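Local structure of DNA ligase (Alteromonas mediterranea, 6GDR) at a contact of chain A with DNA. The protein is a Lig E-type DNA ligase that seals nicks in DNA, joining a 3'-hydroxyl to a 5'-phosphate through an enzyme-bound adenylate. Numbering follows the deposited sequence.

Contact 1: a contact of chain A with DNA. Residues 37-39, 50, 81, 89. With nucleotides of chain B.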
loop_
_atom_site.group_PDB
_atom_site.type_symbol
_atom_site.label_atom_id
_atom_site.label_comp_id
_atom_site.label_asym_id
_atom_site.label_seq_id
_atom_site.Cartn_x
_atom_site.Cartn_y
_atom_site.Cartn_z
ATOM N N GLY A 37 -0.196 5.643 2.210
ATOM C CA GLY A 37 -0.745 6.153 3.446
ATOM C C GLY A 37 -1.182 5.025 4.362
ATOM O O GLY A 37 -0.603 3.936 4.373
ATOM N N ILE A 38 -2.223 5.308 5.141
ATOM C CA ILE A 38 -2.825 4.343 6.053
ATOM C C ILE A 38 -4.259 4.105 5.607
ATOM O O ILE A 38 -5.028 5.060 5.440
ATOM C CB ILE A 38 -2.789 4.835 7.513
ATOM C CG1 ILE A 38 -1.346 5.077 7.975
ATOM C CG2 ILE A 38 -3.493 3.838 8.431
ATOM C CD1 ILE A 38 -0.499 3.822 8.098
ATOM N N ARG A 39 -4.619 2.839 5.421
ATOM C CA ARG A 39 -5.991 2.501 5.073
ATOM C C ARG A 39 -6.902 2.735 6.270
ATOM O O ARG A 39 -6.552 2.416 7.411
ATOM C CB ARG A 39 -6.091 1.045 4.623
ATOM C CG ARG A 39 -7.449 0.674 4.045
ATOM C CD ARG A 39 -7.584 -0.826 3.845
ATOM N NE ARG A 39 -8.485 -1.150 2.743
ATOM C CZ ARG A 39 -9.812 -1.118 2.821
ATOM N NH1 ARG A 39 -10.413 -0.770 3.954
ATOM N NH2 ARG A 39 -10.542 -1.431 1.760
ATOM N N ARG A 50 -7.314 -1.234 8.879
ATOM C CA ARG A 50 -7.628 -2.443 8.126
ATOM C C ARG A 50 -8.189 -3.530 9.032
ATOM O O ARG A 50 -9.128 -4.242 8.656
ATOM C CB ARG A 50 -6.375 -2.952 7.409
ATOM C CG ARG A 50 -6.609 -4.173 6.524
ATOM C CD ARG A 50 -5.296 -4.806 6.097
ATOM N NE ARG A 50 -4.372 -3.827 5.532
ATOM C CZ ARG A 50 -4.395 -3.404 4.271
ATOM N NH1 ARG A 50 -5.302 -3.867 3.422
ATOM N NH2 ARG A 50 -3.508 -2.510 3.859
ATOM N N PHE A 81 5.106 8.458 4.316
ATOM C CA PHE A 81 4.429 7.356 4.993
ATOM C C PHE A 81 4.807 7.292 6.468
ATOM O O PHE A 81 3.934 7.311 7.345
ATOM C CB PHE A 81 4.749 6.026 4.313
ATOM C CG PHE A 81 4.328 4.834 5.120
ATOM C CD1 PHE A 81 5.264 4.073 5.799
ATOM C CD2 PHE A 81 2.990 4.493 5.225
ATOM C CE1 PHE A 81 4.876 2.982 6.552
ATOM C CE2 PHE A 81 2.596 3.407 5.978
ATOM C CZ PHE A 81 3.540 2.650 6.643
ATOM N N LEU A 89 -1.647 6.543 13.957
ATOM C CA LEU A 89 -1.732 5.440 14.904
ATOM C C LEU A 89 -1.555 5.873 16.354
ATOM O O LEU A 89 -1.888 5.099 17.258
ATOM C CB LEU A 89 -0.687 4.377 14.568
ATOM C CG LEU A 89 -0.743 3.805 13.149
ATOM C CD1 LEU A 89 0.393 2.812 12.939
ATOM C CD2 LEU A 89 -2.085 3.148 12.868
ATOM P P DC B 9 -3.326 -2.981 11.617
ATOM O OP1 DC B 9 -4.751 -2.627 11.283
ATOM O OP2 DC B 9 -2.908 -4.264 10.953
ATOM O "O5'" DC B 9 -2.345 -1.812 11.243
ATOM C "C5'" DC B 9 -2.784 -0.824 10.340
ATOM C "C4'" DC B 9 -1.629 0.146 10.074
ATOM O "O4'" DC B 9 -0.679 -0.010 10.931
ATOM C "C3'" DC B 9 -0.978 -0.198 8.690
ATOM O "O3'" DC B 9 -1.613 0.466 7.731
ATOM C "C2'" DC B 9 0.479 0.275 8.855
ATOM C "C1'" DC B 9 0.744 0.040 10.123
ATOM N N1 DC B 9 1.406 -1.180 10.262
ATOM C C2 DC B 9 2.852 -1.239 10.133
ATOM O O2 DC B 9 3.486 -0.225 9.902
ATOM N N3 DC B 9 3.548 -2.519 10.282
ATOM C C4 DC B 9 2.830 -3.706 10.548
ATOM N N4 DC B 9 3.523 -4.929 10.687
ATOM C C5 DC B 9 1.362 -3.656 10.680
ATOM C C6 DC B 9 0.668 -2.381 10.532
ATOM P P DC B 10 -2.075 -0.293 6.392
ATOM O OP1 DC B 10 -2.992 0.618 5.672
ATOM O OP2 DC B 10 -2.534 -1.651 6.764
ATOM O "O5'" DC B 10 -0.720 -0.423 5.552
ATOM C "C5'" DC B 10 -0.048 0.755 5.137
ATOM C "C4'" DC B 10 1.386 0.467 4.737
ATOM O "O4'" DC B 10 2.116 -0.082 5.862
ATOM C "C3'" DC B 10 1.562 -0.564 3.641
ATOM O "O3'" DC B 10 1.353 0.010 2.355
ATOM C "C2'" DC B 10 3.004 -1.007 3.860
ATOM C "C1'" DC B 10 3.176 -0.898 5.380
ATOM N N1 DC B 10 3.126 -2.216 6.074
ATOM C C2 DC B 10 4.310 -2.932 6.288
ATOM O O2 DC B 10 5.384 -2.451 5.908
ATOM N N3 DC B 10 4.246 -4.132 6.912
ATOM C C4 DC B 10 3.069 -4.618 7.307
ATOM N N4 DC B 10 3.059 -5.807 7.917
ATOM C C5 DC B 10 1.853 -3.907 7.094
ATOM C C6 DC B 10 1.928 -2.723 6.478
HETATM O O HOH W 1 -4.707 0.323 8.234
HETATM O O HOH W 2 0.902 2.641 2.215
#

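Contact 2: a contact of chain A with DNA. Residues 251-252, 271, 283, 285. With nucleotides of chain C.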
loop_
_atom_site.group_PDB
_atom_site.type_symbol
_atom_site.label_atom_id
_atom_site.label_comp_id
_atom_site.label_asym_id
_atom_site.label_seq_id
_atom_site.Cartn_x
_atom_site.Cartn_y
_atom_site.Cartn_z
ATOM N N THR A 251 13.094 -12.921 4.007
ATOM C CA THR A 251 12.085 -13.639 3.245
ATOM C C THR A 251 12.557 -13.822 1.811
ATOM O O THR A 251 13.487 -13.158 1.346
ATOM C CB THR A 251 10.731 -12.914 3.273
ATOM O OG1 THR A 251 9.702 -13.800 2.822
ATOM C CG2 THR A 251 10.745 -11.669 2.391
ATOM N N GLY A 252 11.888 -14.733 1.108
ATOM C CA GLY A 252 12.252 -15.094 -0.244
ATOM C C GLY A 252 12.999 -16.404 -0.358
ATOM O O GLY A 252 13.161 -16.907 -1.475
ATOM N N LYS A 271 15.353 -8.135 -4.348
ATOM C CA LYS A 271 14.475 -7.111 -4.888
ATOM C C LYS A 271 13.900 -6.284 -3.747
ATOM O O LYS A 271 13.806 -6.737 -2.606
ATOM C CB LYS A 271 13.347 -7.728 -5.723
ATOM C CG LYS A 271 12.111 -8.155 -4.943
ATOM C CD LYS A 271 11.063 -8.732 -5.877
ATOM C CE LYS A 271 9.713 -8.844 -5.193
ATOM N NZ LYS A 271 8.641 -9.255 -6.140
ATOM N N PHE A 283 10.268 -3.810 1.876
ATOM C CA PHE A 283 9.623 -5.010 1.345
ATOM C C PHE A 283 10.628 -5.913 0.637
ATOM O O PHE A 283 10.288 -6.603 -0.327
ATOM C CB PHE A 283 8.480 -4.651 0.391
ATOM C CG PHE A 283 7.528 -3.618 0.933
ATOM C CD1 PHE A 283 7.313 -3.490 2.297
ATOM C CD2 PHE A 283 6.849 -2.772 0.070
ATOM C CE1 PHE A 283 6.436 -2.537 2.787
ATOM C CE2 PHE A 283 5.973 -1.818 0.556
ATOM C CZ PHE A 283 5.766 -1.701 1.914
ATOM N N SER A 285 13.050 -8.867 -0.536
ATOM C CA SER A 285 12.965 -10.320 -0.567
ATOM C C SER A 285 14.146 -10.871 -1.352
ATOM O O SER A 285 14.686 -10.208 -2.242
ATOM C CB SER A 285 11.645 -10.800 -1.190
ATOM O OG SER A 285 11.499 -10.316 -2.512
ATOM P P DA C 2 3.294 -6.400 -1.240
ATOM O OP1 DA C 2 3.437 -5.854 -2.608
ATOM O OP2 DA C 2 2.068 -7.139 -0.862
ATOM O "O5'" DA C 2 4.547 -7.342 -0.924
ATOM C "C5'" DA C 2 5.864 -6.884 -1.196
ATOM C "C4'" DA C 2 6.902 -7.838 -0.634
ATOM O "O4'" DA C 2 6.803 -7.870 0.815
ATOM C "C3'" DA C 2 6.744 -9.289 -1.056
ATOM O "O3'" DA C 2 7.337 -9.536 -2.322
ATOM C "C2'" DA C 2 7.448 -10.024 0.071
ATOM C "C1'" DA C 2 7.096 -9.179 1.290
ATOM N N9 DA C 2 5.944 -9.690 2.029
ATOM C C8 DA C 2 4.647 -9.261 1.941
ATOM N N7 DA C 2 3.820 -9.916 2.722
ATOM C C5 DA C 2 4.628 -10.844 3.360
ATOM C C6 DA C 2 4.358 -11.844 4.317
ATOM N N6 DA C 2 3.140 -12.076 4.815
ATOM N N1 DA C 2 5.393 -12.596 4.743
ATOM C C2 DA C 2 6.611 -12.360 4.244
ATOM N N3 DA C 2 6.989 -11.452 3.346
ATOM C C4 DA C 2 5.940 -10.719 2.940
ATOM P P DC C 3 6.828 -10.776 -3.210
ATOM O OP1 DC C 3 7.636 -10.815 -4.450
ATOM O OP2 DC C 3 5.354 -10.689 -3.298
ATOM O "O5'" DC C 3 7.181 -12.057 -2.319
ATOM C "C5'" DC C 3 8.535 -12.352 -2.001
ATOM C "C4'" DC C 3 8.622 -13.457 -0.960
ATOM O "O4'" DC C 3 7.833 -13.095 0.197
ATOM C "C3'" DC C 3 8.074 -14.799 -1.410
ATOM O "O3'" DC C 3 9.088 -15.573 -2.043
ATOM C "C2'" DC C 3 7.584 -15.441 -0.113
ATOM C "C1'" DC C 3 7.320 -14.257 0.821
ATOM N N1 DC C 3 5.874 -14.041 1.123
ATOM C C2 DC C 3 5.256 -14.806 2.115
ATOM O O2 DC C 3 5.921 -15.654 2.723
ATOM N N3 DC C 3 3.943 -14.599 2.381
ATOM C C4 DC C 3 3.261 -13.677 1.701
ATOM N N4 DC C 3 1.968 -13.508 2.001
ATOM C C5 DC C 3 3.875 -12.884 0.687
ATOM C C6 DC C 3 5.170 -13.098 0.433
ATOM P P DT C 4 8.703 -16.924 -2.824
ATOM O OP1 DT C 4 9.883 -17.339 -3.613
ATOM O OP2 DT C 4 7.408 -16.691 -3.502
ATOM O "O5'" DT C 4 8.459 -17.992 -1.657
ATOM C "C5'" DT C 4 9.516 -18.325 -0.766
ATOM C "C4'" DT C 4 9.082 -19.397 0.221
ATOM O "O4'" DT C 4 7.925 -18.927 0.970
ATOM C "C3'" DT C 4 8.672 -20.724 -0.417
ATOM O "O3'" DT C 4 9.230 -21.819 0.302
ATOM C "C2'" DT C 4 7.149 -20.700 -0.354
ATOM C "C1'" DT C 4 6.877 -19.872 0.890
ATOM N N1 DT C 4 5.576 -19.138 0.855
ATOM C C2 DT C 4 4.612 -19.419 1.797
ATOM O O2 DT C 4 4.757 -20.249 2.678
ATOM N N3 DT C 4 3.461 -18.686 1.673
ATOM C C4 DT C 4 3.183 -17.722 0.721
ATOM O O4 DT C 4 2.117 -17.117 0.692
ATOM C C5 DT C 4 4.237 -17.479 -0.237
ATOM C C7 DT C 4 4.053 -16.455 -1.318
ATOM C C6 DT C 4 5.367 -18.190 -0.125
#

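Contact 1: a contact of chain A with DNA
Ile38 and Arg39 run as extended strand 38-42 beside the backbone of DC9 and DC10, Ile38 at phi -117° and psi 127°, and this course presents the amide of Arg39 to the phosphate of DC10. Arg39 N donates to the phosphate oxygen OP1 of DC10 at 2.8 Å in a nearly straight hydrogen bond. The other phosphate oxygen is held by Arg50. Its chain leaves the backbone with CG anti to N and then bends at chi3 (-51°), which turns the guanidinium side-on to the phosphate. NE reaches OP2 of DC10 at 3.1 Å in a hydrogen bond and salt bridge. NH2 donates to the same OP2 of DC10 at 3.2 Å; both bonds lie close to the guanidinium plane, so one oxygen is gripped by two nitrogens. Arg39 CD lies over one face of this group, offset towards its rim. An alanine in place of Arg50 would probably leave OP2 without this paired grip and without its opposite charge, and the phosphate freer to turn. Sugars are met by apolar groups. The tip of Phe81 approaches the deoxyribose of DC10, CE2 3.4 Å from C4', while Gly37 O sits at the edge of the ring in its plane. Ile38 CD1 packs 3.8 Å from C2' of DC9, and Leu89, from the last turn of helix 81-89, sets CD1 4.0 Å from C1' of DC9. Two waters add bridges. Water 1 links Arg39 O and Arg50 N with O3' of DC9; water 2 lies 2.7 Å from O3' of DC10 and also contacts Gly37 O. Gly37 and Arg39 belong to the KxDGxR nucleotidyltransferase motif whose Lys34 is the adenylated nucleophile. The contact reads backbone rather than base sequence and probably positions the end of strand B, whose O3' on DC10 is likely to be the nick hydroxyl, near the AMP pocket.

Contact 2: a contact of chain A with DNA
Thr251, Lys271 and Ser285 reach the DNA through two settings of the first torsion: OG1 of Thr251 is anti to its backbone N (chi1 -165°), whereas CG of Lys271 (86°) and OG of Ser285 (59°) each stand between N and the carbonyl carbon. Beyond CG the lysine chain is fully extended, which carries its amine out from strand 267-272 to the phosphate of DC3. There Lys271 NZ makes a hydrogen bond and salt bridge to the phosphate oxygen OP1 of DC3 at 2.5 Å, a short value for such a pair. The electrostatic pairing is therefore clearer than its exact length. Thr251 turns its branched tip to the sugar of DC3 and the base of DA2. Its hydroxyl OG1 points to the deoxyribose ring oxygen O4' of DC3 at 3.3 Å, a weak hydrogen bond, while the methyl CG2 lies 3.9 Å from N3 of DA2. Because N3 belongs to the minor-groove edge of a paired adenine, the threonine borders that groove at the step between DA2 and DC3, with the methyl offering N3 a van der Waals contact and no hydrogen bond. Gly252 follows with a positive phi and lays its backbone along the next linkage, CA 3.7 Å from O3' of DC3. Ser285, at the start of strand 285-289, meets C5' of DC3 with both CB and OG, each at 3.6 Å, in van der Waals contact. Phe283 likewise meets the strand near its backbone, its carbonyl O 3.6 Å from C4' of DA2 and CB 3.7 Å from O4' of DA2, so the approach is made by the root of the side chain and not by the ring. These residues fall in the OB-like region, and their contacts are to phosphate, sugar and a groove edge. The geometry supports a largely sequence-independent grip through which this region probably holds the duplex while the nick is sealed.

The C-alpha centres of contact 1 and contact 2 lie about 22 Å apart, and the two sites share no residue and no secondary-structure element. Contact 1 draws on strand 38-42, helix 81-89 and loop residues of the ATP-dependent ligase domain, contact 2 on strands 267-272 and 285-289 and nearby loops of the OB-like region. They also engage different DNA chains, B and C respectively. Holding separate chains of base-paired DNA from two parts of one polypeptide is consistent with a minimal ligase that embraces its substrate, the catalytic domain locating one end and the OB-like region steadying the duplex.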